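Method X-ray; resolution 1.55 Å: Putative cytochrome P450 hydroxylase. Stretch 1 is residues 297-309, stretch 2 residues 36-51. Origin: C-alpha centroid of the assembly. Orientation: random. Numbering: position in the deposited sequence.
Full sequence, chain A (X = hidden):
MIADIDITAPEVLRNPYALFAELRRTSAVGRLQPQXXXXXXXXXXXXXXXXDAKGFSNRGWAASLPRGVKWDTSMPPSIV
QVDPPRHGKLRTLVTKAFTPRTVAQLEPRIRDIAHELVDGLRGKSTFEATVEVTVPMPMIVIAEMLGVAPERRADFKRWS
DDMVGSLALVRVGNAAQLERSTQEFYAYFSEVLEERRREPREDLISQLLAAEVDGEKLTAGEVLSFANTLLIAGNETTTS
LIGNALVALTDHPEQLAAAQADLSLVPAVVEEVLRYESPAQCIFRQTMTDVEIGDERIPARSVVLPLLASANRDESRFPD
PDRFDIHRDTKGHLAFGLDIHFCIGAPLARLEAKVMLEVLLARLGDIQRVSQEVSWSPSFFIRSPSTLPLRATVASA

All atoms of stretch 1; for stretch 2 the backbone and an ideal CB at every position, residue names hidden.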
ATOM      1  N   ARG A 297     -17.582 -16.623  17.606  1.00 40.87           N
ATOM      2  CA  ARG A 297     -18.675 -15.858  17.081  1.00 41.94           C
ATOM      3  C   ARG A 297     -18.251 -14.380  17.136  1.00 39.39           C
ATOM      4  O   ARG A 297     -17.610 -13.926  18.083  1.00 38.05           O
ATOM      5  CB  ARG A 297     -19.959 -16.239  17.828  1.00 47.64           C
ATOM      6  CG  ARG A 297     -21.070 -15.205  17.749  1.00 52.72           C
ATOM      7  CD  ARG A 297     -20.901 -14.179  18.846  1.00 55.88           C
ATOM      8  NE  ARG A 297     -22.169 -13.553  19.158  1.00 60.28           N
ATOM      9  CZ  ARG A 297     -22.385 -12.800  20.221  1.00 57.23           C
ATOM     10  NH1 ARG A 297     -23.504 -12.105  20.302  1.00 59.13           N
ATOM     11  NH2 ARG A 297     -21.478 -12.729  21.181  1.00 55.71           N
ATOM     12  N   ILE A 298     -18.561 -13.650  16.062  1.00 35.85           N
ATOM     13  CA  ILE A 298     -18.297 -12.217  15.996  1.00 31.64           C
ATOM     14  C   ILE A 298     -19.665 -11.564  15.862  1.00 24.78           C
ATOM     15  O   ILE A 298     -20.429 -11.885  14.955  1.00 25.38           O
ATOM     16  CB  ILE A 298     -17.364 -11.835  14.827  1.00 27.73           C
ATOM     17  CG1 ILE A 298     -15.994 -12.519  14.918  1.00 27.30           C
ATOM     18  CG2 ILE A 298     -17.199 -10.328  14.744  1.00 27.93           C
ATOM     19  CD1 ILE A 298     -15.132 -12.281  13.694  1.00 27.49           C
ATOM     20  N   PRO A 299     -20.043 -10.682  16.804  1.00 30.09           N
ATOM     21  CA  PRO A 299     -21.364 -10.072  16.747  1.00 32.03           C
ATOM     22  C   PRO A 299     -21.519  -9.184  15.505  1.00 30.56           C
ATOM     23  O   PRO A 299     -20.534  -8.654  14.960  1.00 27.76           O
ATOM     24  CB  PRO A 299     -21.458  -9.188  17.993  1.00 30.92           C
ATOM     25  CG  PRO A 299     -20.232  -9.486  18.820  1.00 33.37           C
ATOM     26  CD  PRO A 299     -19.224 -10.133  17.888  1.00 31.91           C
ATOM     27  N   ALA A 300     -22.768  -9.047  15.075  1.00 29.22           N
ATOM     28  CA  ALA A 300     -23.197  -8.062  14.097  1.00 27.89           C
ATOM     29  C   ALA A 300     -22.606  -6.692  14.449  1.00 26.49           C
ATOM     30  O   ALA A 300     -22.465  -6.368  15.603  1.00 25.88           O
ATOM     31  CB  ALA A 300     -24.710  -7.984  14.088  1.00 29.08           C
ATOM     32  N   ARG A 301     -22.215  -5.948  13.409  1.00 23.42           N
ATOM     33  CA  ARG A 301     -21.748  -4.606  13.449  1.00 25.33           C
ATOM     34  C   ARG A 301     -20.380  -4.453  14.096  1.00 25.60           C
ATOM     35  O   ARG A 301     -19.973  -3.320  14.348  1.00 29.56           O
ATOM     36  CB  ARG A 301     -22.792  -3.720  14.129  1.00 27.72           C
ATOM     37  CG  ARG A 301     -24.095  -3.699  13.345  1.00 29.30           C
ATOM     38  CD  ARG A 301     -23.965  -2.856  12.089  1.00 31.62           C
ATOM     39  NE  ARG A 301     -24.978  -3.164  11.103  1.00 34.31           N
ATOM     40  CZ  ARG A 301     -25.312  -2.366  10.112  1.00 31.87           C
ATOM     41  NH1 ARG A 301     -24.584  -1.289   9.874  1.00 34.45           N
ATOM     42  NH2 ARG A 301     -26.373  -2.648   9.381  1.00 37.50           N
ATOM     43  N   SER A 302     -19.609  -5.534  14.229  1.00 23.36           N
ATOM     44  CA  SER A 302     -18.250  -5.423  14.729  1.00 24.20           C
ATOM     45  C   SER A 302     -17.327  -4.954  13.604  1.00 21.12           C
ATOM     46  O   SER A 302     -17.522  -5.366  12.463  1.00 21.60           O
ATOM     47  CB  SER A 302     -17.762  -6.731  15.243  1.00 26.95           C
ATOM     48  OG  SER A 302     -18.548  -7.158  16.337  1.00 28.74           O
ATOM     49  N   VAL A 303     -16.361  -4.102  13.943  1.00 20.69           N
ATOM     50  CA  VAL A 303     -15.235  -3.860  13.020  1.00 21.98           C
ATOM     51  C   VAL A 303     -14.243  -5.017  13.142  1.00 18.68           C
ATOM     52  O   VAL A 303     -13.873  -5.417  14.255  1.00 19.98           O
ATOM     53  CB  VAL A 303     -14.572  -2.512  13.310  1.00 21.96           C
ATOM     54  CG1 VAL A 303     -13.315  -2.320  12.458  1.00 22.91           C
ATOM     55  CG2 VAL A 303     -15.580  -1.392  13.087  1.00 25.77           C
ATOM     56  N   VAL A 304     -13.792  -5.524  11.988  1.00 19.83           N
ATOM     57  CA  VAL A 304     -12.992  -6.698  11.918  1.00 20.77           C
ATOM     58  C   VAL A 304     -11.762  -6.353  11.087  1.00 18.14           C
ATOM     59  O   VAL A 304     -11.928  -5.751  10.053  1.00 19.13           O
ATOM     60  CB  VAL A 304     -13.754  -7.853  11.250  1.00 20.48           C
ATOM     61  CG1 VAL A 304     -12.856  -9.053  11.034  1.00 24.48           C
ATOM     62  CG2 VAL A 304     -14.993  -8.226  12.061  1.00 21.24           C
ATOM     63  N   LEU A 305     -10.586  -6.701  11.612  1.00 17.42           N
ATOM     64  CA  LEU A 305      -9.306  -6.487  10.939  1.00 17.13           C
ATOM     65  C   LEU A 305      -8.750  -7.828  10.494  1.00 17.23           C
ATOM     66  O   LEU A 305      -8.153  -8.559  11.288  1.00 19.76           O
ATOM     67  CB  LEU A 305      -8.310  -5.817  11.892  1.00 16.79           C
ATOM     68  CG  LEU A 305      -8.745  -4.517  12.574  1.00 18.94           C
ATOM     69  CD1 LEU A 305      -7.582  -4.016  13.399  1.00 20.17           C
ATOM     70  CD2 LEU A 305      -9.137  -3.496  11.565  1.00 18.09           C
ATOM     71  N   PRO A 306      -8.907  -8.173   9.204  1.00 18.11           N
ATOM     72  CA  PRO A 306      -8.194  -9.305   8.642  1.00 18.32           C
ATOM     73  C   PRO A 306      -6.699  -8.954   8.606  1.00 16.32           C
ATOM     74  O   PRO A 306      -6.310  -7.937   7.992  1.00 16.91           O
ATOM     75  CB  PRO A 306      -8.782  -9.474   7.243  1.00 18.75           C
ATOM     76  CG  PRO A 306     -10.009  -8.616   7.217  1.00 19.94           C
ATOM     77  CD  PRO A 306      -9.781  -7.509   8.223  1.00 18.61           C
ATOM     78  N   LEU A 307      -5.890  -9.723   9.334  1.00 16.23           N
ATOM     79  CA  LEU A 307      -4.487  -9.389   9.541  1.00 16.18           C
ATOM     80  C   LEU A 307      -3.705 -10.030   8.399  1.00 15.96           C
ATOM     81  O   LEU A 307      -3.297 -11.183   8.524  1.00 16.35           O
ATOM     82  CB  LEU A 307      -4.009  -9.940  10.878  1.00 17.02           C
ATOM     83  CG  LEU A 307      -4.751  -9.398  12.114  1.00 16.63           C
ATOM     84  CD1 LEU A 307      -4.230 -10.070  13.377  1.00 18.33           C
ATOM     85  CD2 LEU A 307      -4.604  -7.908  12.239  1.00 19.95           C
ATOM     86  N   LEU A 308      -3.632  -9.314   7.280  1.00 14.51           N
ATOM     87  CA  LEU A 308      -2.891  -9.807   6.100  1.00 14.91           C
ATOM     88  C   LEU A 308      -1.471 -10.251   6.504  1.00 15.50           C
ATOM     89  O   LEU A 308      -0.976 -11.286   5.982  1.00 15.97           O
ATOM     90  CB  LEU A 308      -2.810  -8.697   5.054  1.00 14.16           C
ATOM     91  CG  LEU A 308      -4.145  -8.124   4.600  1.00 14.11           C
ATOM     92  CD1 LEU A 308      -3.882  -7.113   3.526  1.00 15.53           C
ATOM     93  CD2 LEU A 308      -5.091  -9.193   4.133  1.00 15.92           C
ATOM     94  N   ALA A 309      -0.826  -9.487   7.384  1.00 14.95           N
ATOM     95  CA  ALA A 309       0.582  -9.742   7.698  1.00 16.31           C
ATOM     96  C   ALA A 309       0.650 -11.055   8.485  1.00 18.37           C
ATOM     97  O   ALA A 309       1.606 -11.796   8.357  1.00 19.42           O
ATOM     98  CB  ALA A 309       1.131  -8.611   8.507  1.00 16.50           C
ATOM     99  N   UNK A  36     -11.815  -1.946  20.293  1.00 29.98           N
ATOM    100  CA  UNK A  36     -12.811  -2.991  20.303  1.00 30.40           C
ATOM    101  C   UNK A  36     -12.904  -3.712  18.970  1.00 28.88           C
ATOM    102  O   UNK A  36     -13.882  -4.380  18.683  1.00 31.98           O
ATOM    103  CB  UNK A  36     -14.175  -2.407  20.676  1.00 30.40           C
ATOM    104  N   UNK A  37     -11.874  -3.554  18.135  1.00 27.54           N
ATOM    105  CA  UNK A  37     -11.907  -4.140  16.810  1.00 25.87           C
ATOM    106  C   UNK A  37     -11.518  -5.614  16.939  1.00 23.29           C
ATOM    107  O   UNK A  37     -10.693  -5.970  17.788  1.00 25.54           O
ATOM    108  CB  UNK A  37     -10.977  -3.396  15.850  1.00 25.87           C
ATOM    109  N   UNK A  38     -12.123  -6.464  16.125  1.00 22.12           N
ATOM    110  CA  UNK A  38     -11.823  -7.873  16.178  1.00 23.16           C
ATOM    111  C   UNK A  38     -10.744  -8.182  15.126  1.00 26.18           C
ATOM    112  O   UNK A  38     -10.815  -7.706  14.015  1.00 35.48           O
ATOM    113  CB  UNK A  38     -13.085  -8.707  15.949  1.00 23.16           C
ATOM    114  N   UNK A  39      -9.719  -8.940  15.499  1.00 24.06           N
ATOM    115  CA  UNK A  39      -8.614  -9.250  14.586  1.00 21.87           C
ATOM    116  C   UNK A  39      -8.624 -10.735  14.254  1.00 22.12           C
ATOM    117  O   UNK A  39      -8.762 -11.565  15.115  1.00 21.65           O
ATOM    118  CB  UNK A  39      -7.270  -8.848  15.196  1.00 21.87           C
ATOM    119  N   UNK A  40      -8.380 -11.058  12.978  1.00 18.78           N
ATOM    120  CA  UNK A  40      -8.373 -12.423  12.510  1.00 18.98           C
ATOM    121  C   UNK A  40      -6.980 -12.709  11.950  1.00 18.37           C
ATOM    122  O   UNK A  40      -6.572 -12.007  11.084  1.00 18.38           O
ATOM    123  CB  UNK A  40      -9.464 -12.661  11.464  1.00 18.98           C
ATOM    124  N   UNK A  41      -6.297 -13.719  12.494  1.00 17.98           N
ATOM    125  CA  UNK A  41      -4.872 -13.940  12.218  1.00 18.13           C
ATOM    126  C   UNK A  41      -4.509 -15.143  11.372  1.00 18.18           C
ATOM    127  O   UNK A  41      -3.437 -15.108  10.768  1.00 19.80           O
ATOM    128  CB  UNK A  41      -4.130 -14.067  13.550  1.00 18.13           C
ATOM    129  N   UNK A  42      -5.322 -16.204  11.350  1.00 17.66           N
ATOM    130  CA  UNK A  42      -4.944 -17.434  10.604  1.00 18.95           C
ATOM    131  C   UNK A  42      -5.218 -17.251   9.116  1.00 18.22           C
ATOM    132  O   UNK A  42      -6.254 -16.737   8.739  1.00 18.72           O
ATOM    133  CB  UNK A  42      -5.710 -18.650  11.129  1.00 18.95           C
ATOM    134  N   UNK A  43      -4.296 -17.746   8.267  1.00 18.35           N
ATOM    135  CA  UNK A  43      -4.397 -17.654   6.821  1.00 19.06           C
ATOM    136  C   UNK A  43      -5.776 -18.090   6.291  1.00 18.52           C
ATOM    137  O   UNK A  43      -6.414 -17.350   5.530  1.00 16.25           O
ATOM    138  CB  UNK A  43      -3.300 -18.507   6.179  1.00 19.06           C
ATOM    139  N   UNK A  44      -6.256 -19.283   6.680  1.00 19.12           N
ATOM    140  CA  UNK A  44      -7.519 -19.781   6.095  1.00 20.18           C
ATOM    141  C   UNK A  44      -8.694 -18.881   6.499  1.00 17.25           C
ATOM    142  O   UNK A  44      -9.658 -18.686   5.733  1.00 19.32           O
ATOM    143  CB  UNK A  44      -7.786 -21.221   6.539  1.00 20.18           C
ATOM    144  N   UNK A  45      -8.593 -18.338   7.699  1.00 17.58           N
ATOM    145  CA  UNK A  45      -9.669 -17.512   8.225  1.00 17.14           C
ATOM    146  C   UNK A  45      -9.647 -16.141   7.552  1.00 16.30           C
ATOM    147  O   UNK A  45     -10.685 -15.609   7.225  1.00 19.49           O
ATOM    148  CB  UNK A  45      -9.549 -17.370   9.744  1.00 17.14           C
ATOM    149  N   UNK A  46      -8.454 -15.534   7.425  1.00 16.13           N
ATOM    150  CA  UNK A  46      -8.337 -14.261   6.709  1.00 17.77           C
ATOM    151  C   UNK A  46      -8.903 -14.419   5.291  1.00 18.26           C
ATOM    152  O   UNK A  46      -9.677 -13.607   4.830  1.00 17.67           O
ATOM    153  CB  UNK A  46      -6.880 -13.796   6.661  1.00 17.77           C
ATOM    154  N   UNK A  47      -8.557 -15.514   4.609  1.00 18.52           N
ATOM    155  CA  UNK A  47      -9.051 -15.709   3.230  1.00 19.78           C
ATOM    156  C   UNK A  47     -10.582 -15.824   3.249  1.00 19.24           C
ATOM    157  O   UNK A  47     -11.280 -15.206   2.403  1.00 19.63           O
ATOM    158  CB  UNK A  47      -8.428 -16.955   2.597  1.00 19.78           C
ATOM    159  N   UNK A  48     -11.137 -16.542   4.239  1.00 19.45           N
ATOM    160  CA  UNK A  48     -12.556 -16.741   4.309  1.00 19.80           C
ATOM    161  C   UNK A  48     -13.240 -15.390   4.519  1.00 18.51           C
ATOM    162  O   UNK A  48     -14.231 -15.095   3.887  1.00 20.18           O
ATOM    163  CB  UNK A  48     -12.911 -17.725   5.426  1.00 19.80           C
ATOM    164  N   UNK A  49     -12.656 -14.559   5.389  1.00 17.50           N
ATOM    165  CA  UNK A  49     -13.227 -13.229   5.596  1.00 16.86           C
ATOM    166  C   UNK A  49     -13.217 -12.419   4.286  1.00 17.01           C
ATOM    167  O   UNK A  49     -14.234 -11.876   3.926  1.00 18.83           O
ATOM    168  CB  UNK A  49     -12.453 -12.486   6.686  1.00 16.86           C
ATOM    169  N   UNK A  50     -12.101 -12.365   3.577  1.00 16.32           N
ATOM    170  CA  UNK A  50     -11.996 -11.514   2.395  1.00 16.86           C
ATOM    171  C   UNK A  50     -12.927 -12.001   1.279  1.00 16.40           C
ATOM    172  O   UNK A  50     -13.449 -11.211   0.506  1.00 17.63           O
ATOM    173  CB  UNK A  50     -10.550 -11.477   1.897  1.00 16.86           C
ATOM    174  N   UNK A  51     -13.147 -13.306   1.239  1.00 16.59           N
ATOM    175  CA  UNK A  51     -14.063 -13.861   0.219  1.00 18.03           C
ATOM    176  C   UNK A  51     -15.534 -13.665   0.604  1.00 19.41           C
ATOM    177  O   UNK A  51     -16.412 -13.945  -0.188  1.00 21.39           O
ATOM    178  CB  UNK A  51     -13.782 -15.351   0.013  1.00 18.03           C
TER

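Position 36 has positive phi (79°) and nothing of stretch 1 within reach of its ideal CB. Such a backbone favours glycine, with asparagine tolerable; it is Gly36.

Position 37 points sideways, its ideal CB 4.1 Å from Leu305 CG, with Val303 alongside. An apolar chain suits, branched or aromatic. Phe37 lays one ring face against Val303, whose CG1 sits 3.9 Å from the centroid of the Phe37 ring in a CH-pi contact.

From 38 to 40 the backbone runs parallel to strand 303-306. N of 38 bonds to Val303 O (2.8 Å), O of 38 accepts from Leu305 N (2.6 Å), N of 40 bonds to Leu305 O (3.0 Å) and O of 40 accepts from Leu307 N (3.0 Å). The pairing uses backbone atoms alone and asks only for an NH at 38 and 40, which excludes proline; otherwise side chains answer to the alternating faces.

Position 38 shares a face with Val304, its ideal CB 4.6 Å from Ile298 CG2. A long, flexible apolar chain or a beta-branched one would fit. Met38 takes m at all three chi angles; its CG packs 4.1 Å from Ile298 CG2 and 4.2 Å from Ser302 CB.

Position 39 turns to the face of Leu305, where Leu307 CD1 stands 3.7 Å from the ideal CB. A small residue is the safe choice. Ala39 meets Leu307 CD1 through its CB at 3.8 Å.

Position 40 returns to the face of Val304 and Pro306. Extended angles and apolar neighbours suit valine or isoleucine; Val40, chi1 t, sets CG2 4.0 Å from Val304 CG1.

At 41 the ideal CB would lie 4.0 Å from Leu307 CD1, and phi of -110° does not demand glycine; alanine or another small residue would also suit. Gly41 is deposited, its CA 4.1 Å from Leu307 CD1.

Position 42 points away and precedes the helix, where serine, threonine or aspartate is common. Arg42 takes this N-cap position, its side chain bonding elsewhere in the structure.

Positions 43, 44, 45, 47, 48 and 51 find nothing of stretch 1 near their ideal CB atoms, leaving identity open: Tyr43, Gln44, Asp45, Ala47, Arg48 and His51.

Position 46 points toward Pro306 and Leu307, inviting a medium apolar chain. Val46 places CG1 3.9 Å from Pro306 CB and 4.1 Å from Leu308 CD2.

At 49, about one turn on, the ideal CB lies 4.6 Å from Pro306 CG. Valine, isoleucine or leucine would suit. Val49 brings CG1 3.8 Å from Pro306 CG.

Position 50 points sideways, so a longer apolar chain is needed to reach back. Leu50 does: CD2 lies 3.8 Å from Pro306 CG, and CD1 4.0 Å from Leu308 CD2.

Stretch 2 36-51: GFMAVGRYQDVARVLH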
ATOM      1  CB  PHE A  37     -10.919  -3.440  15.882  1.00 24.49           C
ATOM      2  CG  PHE A  37     -11.162  -1.976  15.643  1.00 23.69           C
ATOM      3  CD1 PHE A  37     -12.410  -1.395  15.866  1.00 24.53           C
ATOM      4  CD2 PHE A  37     -10.147  -1.195  15.131  1.00 25.97           C
ATOM      5  CE1 PHE A  37     -12.604  -0.048  15.594  1.00 27.45           C
ATOM      6  CE2 PHE A  37     -10.352   0.144  14.849  1.00 27.26           C
ATOM      7  CZ  PHE A  37     -11.582   0.707  15.078  1.00 26.84           C
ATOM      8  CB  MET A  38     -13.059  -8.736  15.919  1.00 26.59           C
ATOM      9  CG  MET A  38     -14.261  -8.362  16.772  1.00 30.24           C
ATOM     10  SD  MET A  38     -13.902  -8.565  18.512  1.00 36.36           S
ATOM     11  CE  MET A  38     -14.330 -10.281  18.755  1.00 39.26           C
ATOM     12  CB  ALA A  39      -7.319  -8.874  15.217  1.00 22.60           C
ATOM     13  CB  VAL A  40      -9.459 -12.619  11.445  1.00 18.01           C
ATOM     14  CG1 VAL A  40      -9.442 -14.006  10.838  1.00 18.87           C
ATOM     15  CG2 VAL A  40     -10.815 -12.306  12.048  1.00 20.45           C
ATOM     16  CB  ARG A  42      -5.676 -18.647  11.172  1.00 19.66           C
ATOM     17  CG  ARG A  42      -5.369 -18.883  12.640  1.00 21.49           C
ATOM     18  CD  ARG A  42      -6.300 -19.876  13.323  1.00 22.64           C
ATOM     19  NE  ARG A  42      -5.937 -20.075  14.713  1.00 21.97           N
ATOM     20  CZ  ARG A  42      -6.749 -20.629  15.595  1.00 25.70           C
ATOM     21  NH1 ARG A  42      -7.914 -21.094  15.171  1.00 25.42           N
ATOM     22  NH2 ARG A  42      -6.400 -20.668  16.872  1.00 25.67           N
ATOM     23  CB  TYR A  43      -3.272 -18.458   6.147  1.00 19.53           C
ATOM     24  CG  TYR A  43      -3.292 -18.319   4.645  1.00 18.98           C
ATOM     25  CD1 TYR A  43      -4.160 -19.069   3.867  1.00 19.61           C
ATOM     26  CD2 TYR A  43      -2.497 -17.381   4.006  1.00 19.22           C
ATOM     27  CE1 TYR A  43      -4.218 -18.910   2.493  1.00 20.28           C
ATOM     28  CE2 TYR A  43      -2.531 -17.223   2.628  1.00 21.05           C
ATOM     29  CZ  TYR A  43      -3.408 -17.981   1.864  1.00 21.15           C
ATOM     30  OH  TYR A  43      -3.448 -17.798   0.522  1.00 22.41           O
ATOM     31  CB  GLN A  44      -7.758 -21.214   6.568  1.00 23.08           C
ATOM     32  CG  GLN A  44      -6.779 -22.222   5.976  1.00 28.80           C
ATOM     33  CD  GLN A  44      -6.857 -22.300   4.467  1.00 30.78           C
ATOM     34  OE1 GLN A  44      -7.939 -22.365   3.886  1.00 33.70           O
ATOM     35  NE2 GLN A  44      -5.706 -22.280   3.801  1.00 32.31           N
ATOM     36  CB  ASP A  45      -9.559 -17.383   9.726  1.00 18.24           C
ATOM     37  CG  ASP A  45      -9.766 -18.679  10.478  1.00 20.13           C
ATOM     38  OD1 ASP A  45     -10.430 -19.587   9.893  1.00 22.25           O
ATOM     39  OD2 ASP A  45      -9.253 -18.770  11.628  1.00 23.35           O
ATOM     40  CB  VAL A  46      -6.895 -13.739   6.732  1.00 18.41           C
ATOM     41  CG1 VAL A  46      -6.784 -12.527   5.837  1.00 18.63           C
ATOM     42  CG2 VAL A  46      -6.434 -13.403   8.158  1.00 17.81           C
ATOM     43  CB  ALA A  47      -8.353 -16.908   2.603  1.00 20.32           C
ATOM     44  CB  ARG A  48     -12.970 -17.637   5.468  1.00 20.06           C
ATOM     45  CG  ARG A  48     -14.484 -17.741   5.594  1.00 22.01           C
ATOM     46  CD  ARG A  48     -14.920 -18.861   6.493  1.00 21.28           C
ATOM     47  NE  ARG A  48     -16.287 -18.686   6.949  1.00 24.89           N
ATOM     48  CZ  ARG A  48     -17.176 -19.672   7.020  1.00 23.65           C
ATOM     49  NH1 ARG A  48     -16.816 -20.910   6.740  1.00 23.39           N
ATOM     50  NH2 ARG A  48     -18.415 -19.398   7.366  1.00 23.54           N
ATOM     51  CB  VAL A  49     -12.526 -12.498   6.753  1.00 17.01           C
ATOM     52  CG1 VAL A  49     -12.906 -11.024   6.806  1.00 18.29           C
ATOM     53  CG2 VAL A  49     -12.811 -13.219   8.070  1.00 17.10           C
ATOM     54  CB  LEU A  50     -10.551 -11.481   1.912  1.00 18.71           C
ATOM     55  CG  LEU A  50      -9.557 -10.889   2.913  1.00 21.21           C
ATOM     56  CD1 LEU A  50      -8.215 -10.746   2.240  1.00 22.66           C
ATOM     57  CD2 LEU A  50     -10.047  -9.577   3.502  1.00 22.85           C
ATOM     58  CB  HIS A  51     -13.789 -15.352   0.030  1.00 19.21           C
ATOM     59  CG  HIS A  51     -12.553 -15.708  -0.726  1.00 17.69           C
ATOM     60  ND1 HIS A  51     -12.322 -15.280  -1.991  1.00 18.35           N
ATOM     61  CD2 HIS A  51     -11.583 -16.581  -0.431  1.00 17.93           C
ATOM     62  CE1 HIS A  51     -11.213 -15.879  -2.439  1.00 15.98           C
ATOM     63  NE2 HIS A  51     -10.743 -16.678  -1.514  1.00 18.12           N
TER
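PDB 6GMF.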